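Local structure of Non-ribosomal peptide synthetase (Methanobrevibacter ruminantium, 6VTJ) at residues L126-A134 / F146-M157; V261-Y272 / Y277-L288. The protein probably reduces a peptide thioester delivered on its own phosphopantetheine carrier domain, releasing the product of an archaeal non-ribosomal peptide synthetase. All coordinates share one frame; numbering follows the deposited sequence.

Overall arrangement
Both contacts join segments close in sequence, but they are built differently. Contact 1 (126-134 with 146-157) is buried: a parallel strand pair in the central sheet, held by regular backbone bonds and aliphatic side chains, with Phe146 of helix 137-149 packed against it. Contact 2 (261-272 with 277-288) is only partly buried and shares none of these elements. It lies wholly in the long loop between strand 252-258 and helix 291-308, where tyrosines and side-chain-to-backbone hydrogen bonds replace regular structure. The centres are 34 Å apart and the nearest atoms about 17 Å, so the two do not touch. Val261 of contact 2 has its side chain about 13 Å from the bound 4'-phosphopantetheine, without touching it.

Contact 1 (L126-A134 / F146-M157); sequences LGNVLLTGA and FIKSEEGKIYCM
Phe146 offers the CE2 corner of its ring to two aliphatic groups, 3.6 Å from Val129 CG2 and 3.7 Å from Leu126 CD2. Its CG stands anti to the backbone N (chi1 -177°), which carries the ring from helix 137-149 to Val129 and the residues just before it. Gly127 O sits at the ring's edge, Glu150 CB lies over one face, and the Val129 and Phe146 side chains run past each other in opposite directions. Leu126 crosses Glu150 at about a right angle, with CD2 against the glutamate's CG and CD; the carboxylate itself pairs with Lys378.

Further on, the strands run parallel. The first rung comes from a side chain: Lys153 N points almost straight at Asn128 OD1 (2.8 Å, 178°), yet meets it from above the amide plane, while Asn128 ND2 goes to Pro210 O. Regular bonds follow from Val129 N to Lys153 O at 2.9 Å as far as Met157 N to Leu131 O. On the helix-facing side Leu131 and Ile154 lie side by side, CD2 to CD1 3.9 Å, and Ala134 CB rests on Cys156 CB at 3.8 Å. On the other face, Leu130 and Tyr155 cross at about a right angle, CD1 to CB 4.0 Å. The Tyr155 hydroxyl takes a bond from Lys153 NZ and another partner in Glu209. Where the strands part, one water bridges Leu131 O, Met157 O and Ala134 N.

This is the right-handed beta-alpha-beta crossover that opens a Rossmann fold, and Thr132-Gly133-Ala134 begins the glycine-rich turn that in NADP-dependent relatives binds the dinucleotide.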
loop_
_atom_site.group_PDB
_atom_site.type_symbol
_atom_site.label_atom_id
_atom_site.label_comp_id
_atom_site.label_asym_id
_atom_site.label_seq_id
_atom_site.Cartn_x
_atom_site.Cartn_y
_atom_site.Cartn_z
ATOM N N LEU A 126 10.952 23.312 -2.795
ATOM C CA LEU A 126 10.004 22.458 -3.504
ATOM C C LEU A 126 9.805 22.930 -4.942
ATOM O O LEU A 126 9.941 22.146 -5.886
ATOM C CB LEU A 126 8.673 22.430 -2.751
ATOM C CG LEU A 126 7.658 21.352 -3.106
ATOM C CD1 LEU A 126 8.222 20.004 -2.791
ATOM C CD2 LEU A 126 6.384 21.580 -2.323
ATOM N N GLY A 127 9.482 24.211 -5.130
ATOM C CA GLY A 127 9.312 24.699 -6.488
ATOM C C GLY A 127 8.009 24.207 -7.105
ATOM O O GLY A 127 7.017 23.949 -6.418
ATOM N N ASN A 128 8.016 24.073 -8.429
ATOM C CA ASN A 128 6.875 23.514 -9.134
ATOM C C ASN A 128 6.956 21.996 -9.146
ATOM O O ASN A 128 8.022 21.417 -9.366
ATOM C CB ASN A 128 6.820 24.037 -10.566
ATOM C CG ASN A 128 6.787 25.545 -10.633
ATOM O OD1 ASN A 128 6.194 26.216 -9.778
ATOM N ND2 ASN A 128 7.442 26.090 -11.642
ATOM N N VAL A 129 5.814 21.344 -8.956
ATOM C CA VAL A 129 5.775 19.903 -8.731
ATOM C C VAL A 129 5.112 19.211 -9.910
ATOM O O VAL A 129 4.100 19.687 -10.427
ATOM C CB VAL A 129 5.036 19.586 -7.418
ATOM C CG1 VAL A 129 4.587 18.100 -7.376
ATOM C CG2 VAL A 129 5.926 19.956 -6.235
ATOM N N LEU A 130 5.695 18.102 -10.343
ATOM C CA LEU A 130 5.011 17.119 -11.171
ATOM C C LEU A 130 4.499 16.025 -10.235
ATOM O O LEU A 130 5.290 15.273 -9.661
ATOM C CB LEU A 130 5.947 16.543 -12.230
ATOM C CG LEU A 130 5.344 15.335 -12.946
ATOM C CD1 LEU A 130 4.131 15.801 -13.710
ATOM C CD2 LEU A 130 6.342 14.652 -13.860
ATOM N N LEU A 131 3.186 15.948 -10.065
ATOM C CA LEU A 131 2.546 14.942 -9.233
ATOM C C LEU A 131 1.936 13.842 -10.099
ATOM O O LEU A 131 1.098 14.116 -10.980
ATOM C CB LEU A 131 1.462 15.587 -8.363
ATOM C CG LEU A 131 0.562 14.654 -7.559
ATOM C CD1 LEU A 131 1.365 13.826 -6.548
ATOM C CD2 LEU A 131 -0.530 15.462 -6.842
ATOM N N THR A 132 2.336 12.605 -9.829
ATOM C CA THR A 132 1.667 11.446 -10.397
ATOM C C THR A 132 0.709 10.876 -9.365
ATOM O O THR A 132 0.937 10.989 -8.161
ATOM C CB THR A 132 2.647 10.339 -10.831
ATOM O OG1 THR A 132 3.165 9.654 -9.678
ATOM C CG2 THR A 132 3.777 10.879 -11.683
ATOM N N GLY A 133 -0.356 10.251 -9.856
ATOM C CA GLY A 133 -1.339 9.639 -8.992
ATOM C C GLY A 133 -2.277 10.615 -8.326
ATOM O O GLY A 133 -2.778 10.332 -7.228
ATOM N N ALA A 134 -2.540 11.762 -8.960
ATOM C CA ALA A 134 -3.339 12.800 -8.313
ATOM C C ALA A 134 -4.778 12.367 -8.042
ATOM O O ALA A 134 -5.466 13.030 -7.263
ATOM C CB ALA A 134 -3.336 14.071 -9.166
ATOM N N PHE A 146 -0.681 20.972 -1.336
ATOM C CA PHE A 146 0.189 21.832 -2.128
ATOM C C PHE A 146 -0.512 23.149 -2.427
ATOM O O PHE A 146 0.075 24.223 -2.285
ATOM C CB PHE A 146 0.609 21.136 -3.426
ATOM C CG PHE A 146 1.575 21.942 -4.255
ATOM C CD1 PHE A 146 1.114 22.914 -5.141
ATOM C CD2 PHE A 146 2.946 21.755 -4.128
ATOM C CE1 PHE A 146 2.015 23.674 -5.900
ATOM C CE2 PHE A 146 3.848 22.512 -4.885
ATOM C CZ PHE A 146 3.378 23.470 -5.769
ATOM N N ILE A 147 -1.771 23.072 -2.866
ATOM C CA ILE A 147 -2.569 24.272 -3.090
ATOM C C ILE A 147 -2.579 25.132 -1.844
ATOM O O ILE A 147 -2.425 26.358 -1.916
ATOM C CB ILE A 147 -4.003 23.888 -3.501
ATOM C CG1 ILE A 147 -4.027 23.273 -4.897
ATOM C CG2 ILE A 147 -4.934 25.075 -3.439
ATOM C CD1 ILE A 147 -5.216 22.330 -5.078
ATOM N N LYS A 148 -2.765 24.502 -0.678
ATOM C CA LYS A 148 -3.019 25.269 0.535
ATOM C C LYS A 148 -1.762 25.846 1.162
ATOM O O LYS A 148 -1.863 26.845 1.882
ATOM C CB LYS A 148 -3.736 24.413 1.579
ATOM C CG LYS A 148 -5.196 24.179 1.291
ATOM C CD LYS A 148 -5.906 23.657 2.524
ATOM N N SER A 149 -0.585 25.258 0.913
ATOM C CA SER A 149 0.602 25.602 1.687
ATOM C C SER A 149 1.838 25.909 0.863
ATOM O O SER A 149 2.863 26.262 1.450
ATOM C CB SER A 149 0.958 24.468 2.660
ATOM O OG SER A 149 -0.209 23.884 3.192
ATOM N N GLU A 150 1.793 25.770 -0.452
ATOM C CA GLU A 150 2.949 26.022 -1.289
ATOM C C GLU A 150 2.621 27.121 -2.282
ATOM O O GLU A 150 1.455 27.444 -2.515
ATOM C CB GLU A 150 3.390 24.748 -2.026
ATOM C CG GLU A 150 3.762 23.637 -1.075
ATOM C CD GLU A 150 4.944 24.019 -0.179
ATOM O OE1 GLU A 150 5.872 24.707 -0.679
ATOM O OE2 GLU A 150 4.935 23.621 1.011
ATOM N N GLU A 151 3.667 27.673 -2.896
ATOM C CA GLU A 151 3.510 28.842 -3.746
ATOM C C GLU A 151 3.575 28.536 -5.240
ATOM O O GLU A 151 3.058 29.326 -6.039
ATOM C CB GLU A 151 4.574 29.889 -3.392
ATOM C CG GLU A 151 4.295 30.637 -2.093
ATOM N N GLY A 152 4.169 27.426 -5.642
ATOM C CA GLY A 152 4.426 27.175 -7.047
ATOM C C GLY A 152 3.246 26.583 -7.795
ATOM O O GLY A 152 2.093 26.642 -7.361
ATOM N N LYS A 153 3.552 26.026 -8.962
ATOM C CA LYS A 153 2.583 25.345 -9.808
ATOM C C LYS A 153 2.668 23.842 -9.574
ATOM O O LYS A 153 3.723 23.321 -9.203
ATOM C CB LYS A 153 2.847 25.630 -11.286
ATOM C CG LYS A 153 2.457 27.009 -11.770
ATOM C CD LYS A 153 2.284 27.016 -13.279
ATOM C CE LYS A 153 3.562 26.590 -13.977
ATOM N NZ LYS A 153 3.500 26.858 -15.446
ATOM N N ILE A 154 1.565 23.140 -9.822
ATOM C CA ILE A 154 1.548 21.687 -9.710
ATOM C C ILE A 154 0.935 21.089 -10.976
ATOM O O ILE A 154 -0.227 21.355 -11.305
ATOM C CB ILE A 154 0.802 21.220 -8.448
ATOM C CG1 ILE A 154 0.871 19.698 -8.321
ATOM C CG2 ILE A 154 -0.650 21.674 -8.443
ATOM C CD1 ILE A 154 0.559 19.214 -6.927
ATOM N N TYR A 155 1.729 20.306 -11.692
ATOM C CA TYR A 155 1.295 19.547 -12.854
ATOM C C TYR A 155 0.837 18.171 -12.399
ATOM O O TYR A 155 1.597 17.459 -11.744
ATOM C CB TYR A 155 2.450 19.382 -13.842
ATOM C CG TYR A 155 2.984 20.667 -14.438
ATOM C CD1 TYR A 155 3.769 21.536 -13.688
ATOM C CD2 TYR A 155 2.719 20.997 -15.769
ATOM C CE1 TYR A 155 4.272 22.714 -14.247
ATOM C CE2 TYR A 155 3.213 22.167 -16.334
ATOM C CZ TYR A 155 3.987 23.021 -15.566
ATOM O OH TYR A 155 4.477 24.177 -16.124
ATOM N N CYS A 156 -0.368 17.773 -12.782
ATOM C CA CYS A 156 -0.928 16.493 -12.349
ATOM C C CYS A 156 -1.100 15.612 -13.572
ATOM O O CYS A 156 -1.912 15.925 -14.446
ATOM C CB CYS A 156 -2.263 16.681 -11.636
ATOM S SG CYS A 156 -2.200 17.833 -10.261
ATOM N N MET A 157 -0.363 14.511 -13.625
ATOM C CA MET A 157 -0.445 13.608 -14.767
ATOM C C MET A 157 -1.485 12.521 -14.510
ATOM O O MET A 157 -1.377 11.772 -13.535
ATOM C CB MET A 157 0.911 12.979 -15.068
ATOM C CG MET A 157 0.964 12.360 -16.454
ATOM S SD MET A 157 2.367 11.255 -16.694
ATOM C CE MET A 157 3.720 12.413 -16.629
HETATM O O HOH W 1 8.994 25.814 -1.676
HETATM O O HOH W 2 6.300 25.546 -4.298
HETATM O O HOH W 3 -1.172 12.921 -11.158
HETATM O O HOH W 4 -0.320 9.536 -12.510
#

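Contact 2 (V261-Y272 / Y277-L288); sequences VLSSYSLNEEAY and YDERTLYYEQDL
Tyr272 lays one ring face on the backbone of Tyr284, whose CA stands 3.6 Å from the ring centroid, almost on its normal: a CH-pi contact. The Tyr284 side chain crosses Tyr272 at about a right angle, its CG held between backbone N and carbonyl carbon (chi1 56°), and its hydroxyl donates to Ser264 O at 2.7 Å. Leu262 crosses that ring, with CD2 at its edge 4.1 Å from CE1. Gln286 is bent at chi2, so that its amide reaches back into the loop: NE2 gives one hydrogen to Val261 O (3.0 Å) and the other to Leu282 O, while OE1 accepts from Tyr284 N. All three bonds together fix the amide's rotation. Ser266 OG donates to Tyr284 O at 2.8 Å and accepts from Asn268 N, forming an ST turn; beside it Leu267 N bonds to Glu285 O at 2.7 Å. Tyr283 stacks on Tyr103, outside the two segments.

Toward solvent the grip slackens. Asn268 and Glu285 lie side by side, but the bond from ND2 to OE1 is weak at 3.4 Å. The exposed Tyr265 meets the Tyr277 hydroxyl at its ring edge, CD1 to OH 3.4 Å; Phe449 touches both rings edge-to-face, and a water joins that hydroxyl to Ser266 N. Leu267 merely leans its CD1 along Asp287.

Without a regular strand pair, hydroxyls and one carboxamide do most of the joining, helped by the Leu267-Glu285 backbone bond. The chemistry thus implies a loop whose inner shape is set by specific side-chain-to-backbone bonds, while its solvent side relies on weaker contacts and a water.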
loop_
_atom_site.group_PDB
_atom_site.type_symbol
_atom_site.label_atom_id
_atom_site.label_comp_id
_atom_site.label_asym_id
_atom_site.label_seq_id
_atom_site.Cartn_x
_atom_site.Cartn_y
_atom_site.Cartn_z
ATOM N N VAL A 261 8.482 -2.545 3.128
ATOM C CA VAL A 261 9.683 -3.117 2.525
ATOM C C VAL A 261 10.593 -3.679 3.597
ATOM O O VAL A 261 11.332 -4.627 3.334
ATOM C CB VAL A 261 10.450 -2.129 1.619
ATOM C CG1 VAL A 261 9.592 -1.687 0.443
ATOM C CG2 VAL A 261 10.980 -0.950 2.412
ATOM N N LEU A 262 10.555 -3.128 4.820
ATOM C CA LEU A 262 11.170 -3.779 5.980
ATOM C C LEU A 262 10.203 -4.860 6.465
ATOM O O LEU A 262 9.468 -4.707 7.441
ATOM C CB LEU A 262 11.489 -2.768 7.066
ATOM C CG LEU A 262 12.185 -1.520 6.535
ATOM C CD1 LEU A 262 12.487 -0.565 7.664
ATOM C CD2 LEU A 262 13.469 -1.867 5.758
ATOM N N SER A 263 10.194 -5.980 5.747
ATOM C CA SER A 263 9.067 -6.897 5.814
ATOM C C SER A 263 9.181 -7.943 6.912
ATOM O O SER A 263 8.154 -8.481 7.324
ATOM C CB SER A 263 8.899 -7.613 4.473
ATOM O OG SER A 263 10.094 -8.299 4.122
ATOM N N SER A 264 10.382 -8.251 7.389
ATOM C CA SER A 264 10.577 -9.400 8.262
ATOM C C SER A 264 12.006 -9.369 8.770
ATOM O O SER A 264 12.829 -8.590 8.289
ATOM C CB SER A 264 10.341 -10.710 7.524
ATOM O OG SER A 264 11.434 -10.971 6.651
ATOM N N TYR A 265 12.301 -10.254 9.724
ATOM C CA TYR A 265 13.692 -10.545 10.035
ATOM C C TYR A 265 14.376 -11.114 8.801
ATOM O O TYR A 265 13.728 -11.628 7.885
ATOM C CB TYR A 265 13.808 -11.540 11.191
ATOM C CG TYR A 265 13.406 -10.985 12.536
ATOM C CD1 TYR A 265 14.153 -9.996 13.154
ATOM C CD2 TYR A 265 12.291 -11.473 13.200
ATOM C CE1 TYR A 265 13.789 -9.490 14.393
ATOM C CE2 TYR A 265 11.919 -10.977 14.430
ATOM C CZ TYR A 265 12.674 -9.987 15.022
ATOM O OH TYR A 265 12.298 -9.502 16.252
ATOM N N SER A 266 15.702 -10.989 8.770
ATOM C CA SER A 266 16.487 -11.543 7.676
ATOM C C SER A 266 16.228 -13.037 7.535
ATOM O O SER A 266 16.154 -13.762 8.528
ATOM C CB SER A 266 17.982 -11.300 7.921
ATOM O OG SER A 266 18.779 -11.816 6.862
ATOM N N LEU A 267 16.068 -13.493 6.289
ATOM C CA LEU A 267 16.026 -14.921 6.000
ATOM C C LEU A 267 17.410 -15.553 6.060
ATOM O O LEU A 267 17.522 -16.778 5.961
ATOM C CB LEU A 267 15.401 -15.173 4.617
ATOM C CG LEU A 267 13.985 -14.626 4.391
ATOM C CD1 LEU A 267 13.510 -14.828 2.956
ATOM C CD2 LEU A 267 13.022 -15.276 5.350
ATOM N N ASN A 268 18.466 -14.744 6.241
ATOM C CA ASN A 268 19.841 -15.214 6.257
ATOM C C ASN A 268 20.601 -14.432 7.331
ATOM O O ASN A 268 21.515 -13.654 7.052
ATOM C CB ASN A 268 20.496 -15.054 4.886
ATOM C CG ASN A 268 21.898 -15.644 4.841
ATOM O OD1 ASN A 268 22.312 -16.364 5.756
ATOM N ND2 ASN A 268 22.633 -15.339 3.776
ATOM N N GLU A 269 20.220 -14.653 8.589
ATOM C CA GLU A 269 20.776 -13.858 9.676
ATOM C C GLU A 269 22.294 -13.957 9.724
ATOM O O GLU A 269 22.963 -13.014 10.161
ATOM C CB GLU A 269 20.165 -14.292 11.009
ATOM N N GLU A 270 22.851 -15.079 9.256
ATOM C CA GLU A 270 24.299 -15.249 9.253
ATOM C C GLU A 270 24.987 -14.169 8.430
ATOM O O GLU A 270 26.092 -13.743 8.774
ATOM C CB GLU A 270 24.657 -16.642 8.724
ATOM N N ALA A 271 24.347 -13.705 7.356
ATOM C CA ALA A 271 24.932 -12.731 6.442
ATOM C C ALA A 271 24.632 -11.282 6.815
ATOM O O ALA A 271 25.245 -10.372 6.244
ATOM C CB ALA A 271 24.438 -12.990 5.018
ATOM N N TYR A 272 23.703 -11.043 7.742
ATOM C CA TYR A 272 23.334 -9.687 8.157
ATOM C C TYR A 272 23.227 -9.671 9.665
ATOM O O TYR A 272 22.129 -9.655 10.236
ATOM C CB TYR A 272 22.034 -9.238 7.491
ATOM C CG TYR A 272 22.156 -9.181 5.995
ATOM C CD1 TYR A 272 22.616 -8.037 5.376
ATOM C CD2 TYR A 272 21.831 -10.279 5.199
ATOM C CE1 TYR A 272 22.754 -7.968 4.009
ATOM C CE2 TYR A 272 21.964 -10.217 3.810
ATOM C CZ TYR A 272 22.424 -9.051 3.227
ATOM O OH TYR A 272 22.571 -8.930 1.866
ATOM N N TYR A 277 16.537 -1.807 11.584
ATOM C CA TYR A 277 15.435 -1.651 10.643
ATOM C C TYR A 277 14.965 -0.203 10.750
ATOM O O TYR A 277 13.974 0.104 11.426
ATOM C CB TYR A 277 14.340 -2.660 10.939
ATOM C CG TYR A 277 14.899 -3.987 11.388
ATOM C CD1 TYR A 277 15.378 -4.913 10.460
ATOM C CD2 TYR A 277 14.987 -4.303 12.744
ATOM C CE1 TYR A 277 15.909 -6.128 10.871
ATOM C CE2 TYR A 277 15.504 -5.512 13.164
ATOM C CZ TYR A 277 15.958 -6.429 12.224
ATOM O OH TYR A 277 16.481 -7.638 12.643
ATOM N N ASP A 278 15.689 0.683 10.072
ATOM C CA ASP A 278 15.467 2.110 10.196
ATOM C C ASP A 278 15.625 2.753 8.824
ATOM O O ASP A 278 15.706 2.067 7.799
ATOM C CB ASP A 278 16.417 2.709 11.238
ATOM C CG ASP A 278 17.883 2.564 10.857
ATOM O OD1 ASP A 278 18.206 2.277 9.683
ATOM O OD2 ASP A 278 18.732 2.770 11.741
ATOM N N GLU A 279 15.678 4.089 8.825
ATOM C CA GLU A 279 15.774 4.929 7.632
ATOM C C GLU A 279 17.115 4.794 6.903
ATOM O O GLU A 279 17.303 5.420 5.846
ATOM C CB GLU A 279 15.527 6.390 8.020
ATOM C CG GLU A 279 14.097 6.682 8.516
ATOM C CD GLU A 279 13.931 6.654 10.055
ATOM O OE1 GLU A 279 14.697 5.962 10.759
ATOM O OE2 GLU A 279 12.990 7.298 10.572
ATOM N N ARG A 280 18.043 3.995 7.431
ATOM C CA ARG A 280 19.300 3.697 6.756
ATOM C C ARG A 280 19.356 2.257 6.252
ATOM O O ARG A 280 20.434 1.765 5.906
ATOM C CB ARG A 280 20.472 4.006 7.691
ATOM C CG ARG A 280 20.638 5.524 7.918
ATOM C CD ARG A 280 21.799 5.846 8.874
ATOM N NE ARG A 280 21.512 5.369 10.221
ATOM C CZ ARG A 280 20.824 6.069 11.123
ATOM N NH1 ARG A 280 20.374 7.287 10.824
ATOM N NH2 ARG A 280 20.588 5.553 12.322
ATOM N N THR A 281 18.211 1.584 6.170
ATOM C CA THR A 281 18.133 0.185 5.781
ATOM C C THR A 281 17.413 0.040 4.444
ATOM O O THR A 281 16.319 0.585 4.256
ATOM C CB THR A 281 17.396 -0.628 6.855
ATOM O OG1 THR A 281 17.964 -0.369 8.149
ATOM C CG2 THR A 281 17.488 -2.109 6.546
ATOM N N LEU A 282 18.011 -0.716 3.522
ATOM C CA LEU A 282 17.266 -1.148 2.346
ATOM C C LEU A 282 17.189 -2.666 2.320
ATOM O O LEU A 282 16.156 -3.235 2.672
ATOM C CB LEU A 282 17.887 -0.619 1.049
ATOM C CG LEU A 282 17.280 -1.076 -0.286
ATOM C CD1 LEU A 282 15.838 -0.736 -0.406
ATOM C CD2 LEU A 282 18.028 -0.429 -1.413
ATOM N N TYR A 283 18.273 -3.333 1.930
ATOM C CA TYR A 283 18.265 -4.768 1.693
ATOM C C TYR A 283 19.047 -5.512 2.764
ATOM O O TYR A 283 20.216 -5.204 3.012
ATOM C CB TYR A 283 18.860 -5.087 0.328
ATOM C CG TYR A 283 18.767 -6.550 -0.008
ATOM C CD1 TYR A 283 17.535 -7.166 -0.089
ATOM C CD2 TYR A 283 19.909 -7.320 -0.226
ATOM C CE1 TYR A 283 17.417 -8.502 -0.403
ATOM C CE2 TYR A 283 19.807 -8.682 -0.550
ATOM C CZ TYR A 283 18.551 -9.262 -0.637
ATOM O OH TYR A 283 18.387 -10.603 -0.941
ATOM N N TYR A 284 18.415 -6.528 3.355
ATOM C CA TYR A 284 19.096 -7.435 4.275
ATOM C C TYR A 284 18.551 -8.865 4.139
ATOM O O TYR A 284 18.467 -9.595 5.133
ATOM C CB TYR A 284 18.975 -6.924 5.724
ATOM C CG TYR A 284 17.545 -6.707 6.175
ATOM C CD1 TYR A 284 16.823 -5.583 5.767
ATOM C CD2 TYR A 284 16.904 -7.635 6.994
ATOM C CE1 TYR A 284 15.503 -5.393 6.169
ATOM C CE2 TYR A 284 15.609 -7.448 7.403
ATOM C CZ TYR A 284 14.907 -6.330 6.989
ATOM O OH TYR A 284 13.598 -6.160 7.389
ATOM N N GLU A 285 18.151 -9.259 2.927
ATOM C CA GLU A 285 17.540 -10.568 2.656
ATOM C C GLU A 285 16.299 -10.817 3.514
ATOM O O GLU A 285 16.102 -11.903 4.071
ATOM C CB GLU A 285 18.559 -11.699 2.814
ATOM C CG GLU A 285 19.265 -11.972 1.506
ATOM C CD GLU A 285 20.379 -12.989 1.602
ATOM O OE1 GLU A 285 20.088 -14.157 1.946
ATOM O OE2 GLU A 285 21.547 -12.606 1.327
ATOM N N GLN A 286 15.450 -9.797 3.604
ATOM C CA GLN A 286 14.129 -9.933 4.193
ATOM C C GLN A 286 13.205 -10.652 3.215
ATOM O O GLN A 286 13.514 -10.824 2.031
ATOM C CB GLN A 286 13.556 -8.557 4.565
ATOM C CG GLN A 286 13.288 -7.622 3.370
ATOM C CD GLN A 286 14.474 -6.687 3.031
ATOM O OE1 GLN A 286 15.617 -7.124 2.966
ATOM N NE2 GLN A 286 14.185 -5.397 2.815
ATOM N N ASP A 287 12.054 -11.072 3.722
ATOM C CA ASP A 287 11.054 -11.773 2.912
ATOM C C ASP A 287 10.430 -10.803 1.910
ATOM O O ASP A 287 9.716 -9.872 2.289
ATOM C CB ASP A 287 10.004 -12.392 3.834
ATOM C CG ASP A 287 8.853 -13.048 3.090
ATOM O OD1 ASP A 287 8.998 -13.435 1.912
ATOM O OD2 ASP A 287 7.778 -13.179 3.709
ATOM N N LEU A 288 10.702 -11.017 0.628
ATOM C CA LEU A 288 10.183 -10.183 -0.447
ATOM C C LEU A 288 9.353 -11.003 -1.424
ATOM O O LEU A 288 9.360 -10.744 -2.626
ATOM C CB LEU A 288 11.325 -9.471 -1.172
ATOM C CG LEU A 288 12.013 -8.389 -0.332
ATOM C CD1 LEU A 288 13.329 -7.925 -0.963
ATOM C CD2 LEU A 288 11.073 -7.228 -0.140
HETATM O O HOH W 5 6.288 -10.651 5.438
HETATM O O HOH W 6 17.309 -9.647 11.125
#